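Local coordinates for protein precorrin-6y methylase (Rhodobacter capsulatus, PDB 3NJR) that probably methylates precorrin-6Y using S-adenosyl-L-methionine on the route to adenosylcobalamin, this chain being the C-terminal domain of the longer enzyme, at residues L174-I179 and P196-S201. Sequence-based numbering, arbitrary orientation.
Sequences LLRIDI and PQLQWS
L175 and Q199 form an antiparallel hydrogen-bonded pair, L175 N to Q199 O at 2.9 Å and Q199 N to L175 O at 3.0 Å. I177 and Q197 make the second such pair, Q197 N reaching I177 O at 2.7 Å; L174 faces W200 and R176 faces L198 as non-hydrogen-bonded pairs. On the face of these four the side chains mesh. L174, its CG anti to the backbone N (chi1 -180°), crosses W200 at about a right angle. Its CD1 lies 4.0 Å from W200 CB, with L198 CD2 at 4.2 Å from the same methyl. The other methyl of L198, CD1, sits 3.9 Å from R176 CB. Helix 157-170 covers L174, L198 and W200, and W200 NE1 bonds to G171 O. On the other face, under helix 41-51, I177 CD1 meets Q199 CB at 3.9 Å, while L175 and Q199 run side by side. Only the Q197 side chain is loose, leading away from 174-179 toward M43 and N153 while its backbone stays paired. D178 OD1 bonds to S194, and OD2 salt-bridges R176 of the second subunit, whose strand continues the sheet. This hairpin forms the 7-6 end of the 3-2-1-4-5-7-6 sheet, the hallmark of class I Rossmann-like methyltransferases.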
# COMPACT_ATOMS: atom_id res chain seq x y z
N LEU A 174 1.54 -3.55 -16.53
CA LEU A 174 1.27 -4.32 -15.30
C LEU A 174 1.06 -3.38 -14.10
O LEU A 174 1.97 -2.65 -13.73
CB LEU A 174 2.40 -5.34 -15.04
CG LEU A 174 2.38 -6.29 -13.83
CD1 LEU A 174 1.27 -7.36 -13.89
CD2 LEU A 174 3.74 -6.94 -13.70
N LEU A 175 -0.13 -3.42 -13.51
CA LEU A 175 -0.48 -2.52 -12.42
C LEU A 175 -0.58 -3.26 -11.11
O LEU A 175 -1.10 -4.36 -11.06
CB LEU A 175 -1.83 -1.85 -12.67
CG LEU A 175 -2.04 -0.97 -13.90
CD1 LEU A 175 -3.51 -0.60 -13.99
CD2 LEU A 175 -1.14 0.26 -13.83
N ARG A 176 -0.06 -2.66 -10.05
CA ARG A 176 -0.35 -3.18 -8.72
C ARG A 176 -1.43 -2.28 -8.12
O ARG A 176 -1.31 -1.04 -8.15
CB ARG A 176 0.91 -3.20 -7.85
CG ARG A 176 0.60 -3.58 -6.41
CD ARG A 176 1.78 -3.44 -5.42
NE ARG A 176 2.41 -2.12 -5.40
CZ ARG A 176 1.79 -0.95 -5.23
NH1 ARG A 176 0.46 -0.88 -5.09
NH2 ARG A 176 2.52 0.17 -5.21
N ILE A 177 -2.49 -2.88 -7.59
CA ILE A 177 -3.66 -2.11 -7.17
C ILE A 177 -4.08 -2.50 -5.78
O ILE A 177 -4.31 -3.67 -5.49
CB ILE A 177 -4.87 -2.33 -8.12
CG1 ILE A 177 -4.49 -2.05 -9.58
CG2 ILE A 177 -6.03 -1.44 -7.71
CD1 ILE A 177 -5.22 -2.90 -10.57
N ASP A 178 -4.17 -1.51 -4.90
CA ASP A 178 -4.68 -1.72 -3.56
C ASP A 178 -5.84 -0.75 -3.37
O ASP A 178 -5.68 0.46 -3.57
CB ASP A 178 -3.55 -1.45 -2.57
CG ASP A 178 -3.85 -1.92 -1.16
OD1 ASP A 178 -4.66 -2.86 -0.95
OD2 ASP A 178 -3.23 -1.34 -0.22
N ILE A 179 -7.03 -1.26 -3.05
CA ILE A 179 -8.17 -0.39 -2.75
C ILE A 179 -8.77 -0.81 -1.40
O ILE A 179 -9.18 -1.97 -1.22
CB ILE A 179 -9.32 -0.41 -3.85
CG1 ILE A 179 -8.79 -0.30 -5.29
CG2 ILE A 179 -10.37 0.66 -3.61
CD1 ILE A 179 -8.19 1.01 -5.65
N PRO A 196 -3.37 -6.28 -2.11
CA PRO A 196 -3.17 -5.75 -3.46
C PRO A 196 -3.61 -6.79 -4.49
O PRO A 196 -3.66 -8.00 -4.19
CB PRO A 196 -1.66 -5.52 -3.54
CG PRO A 196 -1.08 -6.45 -2.52
CD PRO A 196 -2.11 -6.69 -1.45
N GLN A 197 -3.98 -6.34 -5.68
CA GLN A 197 -4.33 -7.23 -6.77
C GLN A 197 -3.42 -6.79 -7.91
O GLN A 197 -3.15 -5.60 -8.08
CB GLN A 197 -5.81 -7.08 -7.13
CG GLN A 197 -6.55 -8.39 -7.43
CD GLN A 197 -8.07 -8.33 -7.18
OE1 GLN A 197 -8.53 -8.17 -6.04
NE2 GLN A 197 -8.85 -8.51 -8.24
N LEU A 198 -2.91 -7.75 -8.66
CA LEU A 198 -2.14 -7.42 -9.85
C LEU A 198 -3.01 -7.55 -11.08
O LEU A 198 -3.90 -8.40 -11.15
CB LEU A 198 -0.88 -8.29 -9.94
CG LEU A 198 0.46 -7.59 -9.63
CD1 LEU A 198 0.50 -7.01 -8.23
CD2 LEU A 198 1.64 -8.53 -9.88
N GLN A 199 -2.79 -6.66 -12.05
CA GLN A 199 -3.57 -6.67 -13.27
C GLN A 199 -2.65 -6.48 -14.45
O GLN A 199 -1.92 -5.49 -14.55
CB GLN A 199 -4.66 -5.60 -13.26
CG GLN A 199 -5.52 -5.60 -14.52
CD GLN A 199 -6.37 -4.34 -14.68
OE1 GLN A 199 -5.88 -3.30 -15.10
NE2 GLN A 199 -7.66 -4.46 -14.38
N TRP A 200 -2.69 -7.45 -15.35
CA TRP A 200 -1.94 -7.33 -16.56
C TRP A 200 -2.86 -6.99 -17.72
O TRP A 200 -4.02 -7.46 -17.81
CB TRP A 200 -1.14 -8.59 -16.85
CG TRP A 200 -0.36 -8.51 -18.14
CD1 TRP A 200 0.59 -7.59 -18.48
CD2 TRP A 200 -0.50 -9.39 -19.26
NE1 TRP A 200 1.06 -7.84 -19.76
CE2 TRP A 200 0.42 -8.94 -20.26
CE3 TRP A 200 -1.29 -10.52 -19.52
CZ2 TRP A 200 0.57 -9.58 -21.49
CZ3 TRP A 200 -1.14 -11.17 -20.75
CH2 TRP A 200 -0.21 -10.69 -21.73
N SER A 201 -2.34 -6.16 -18.61
CA SER A 201 -3.07 -5.74 -19.76
C SER A 201 -2.07 -5.74 -20.91
O SER A 201 -1.10 -4.97 -20.91
CB SER A 201 -3.68 -4.36 -19.48
OG SER A 201 -4.31 -3.84 -20.62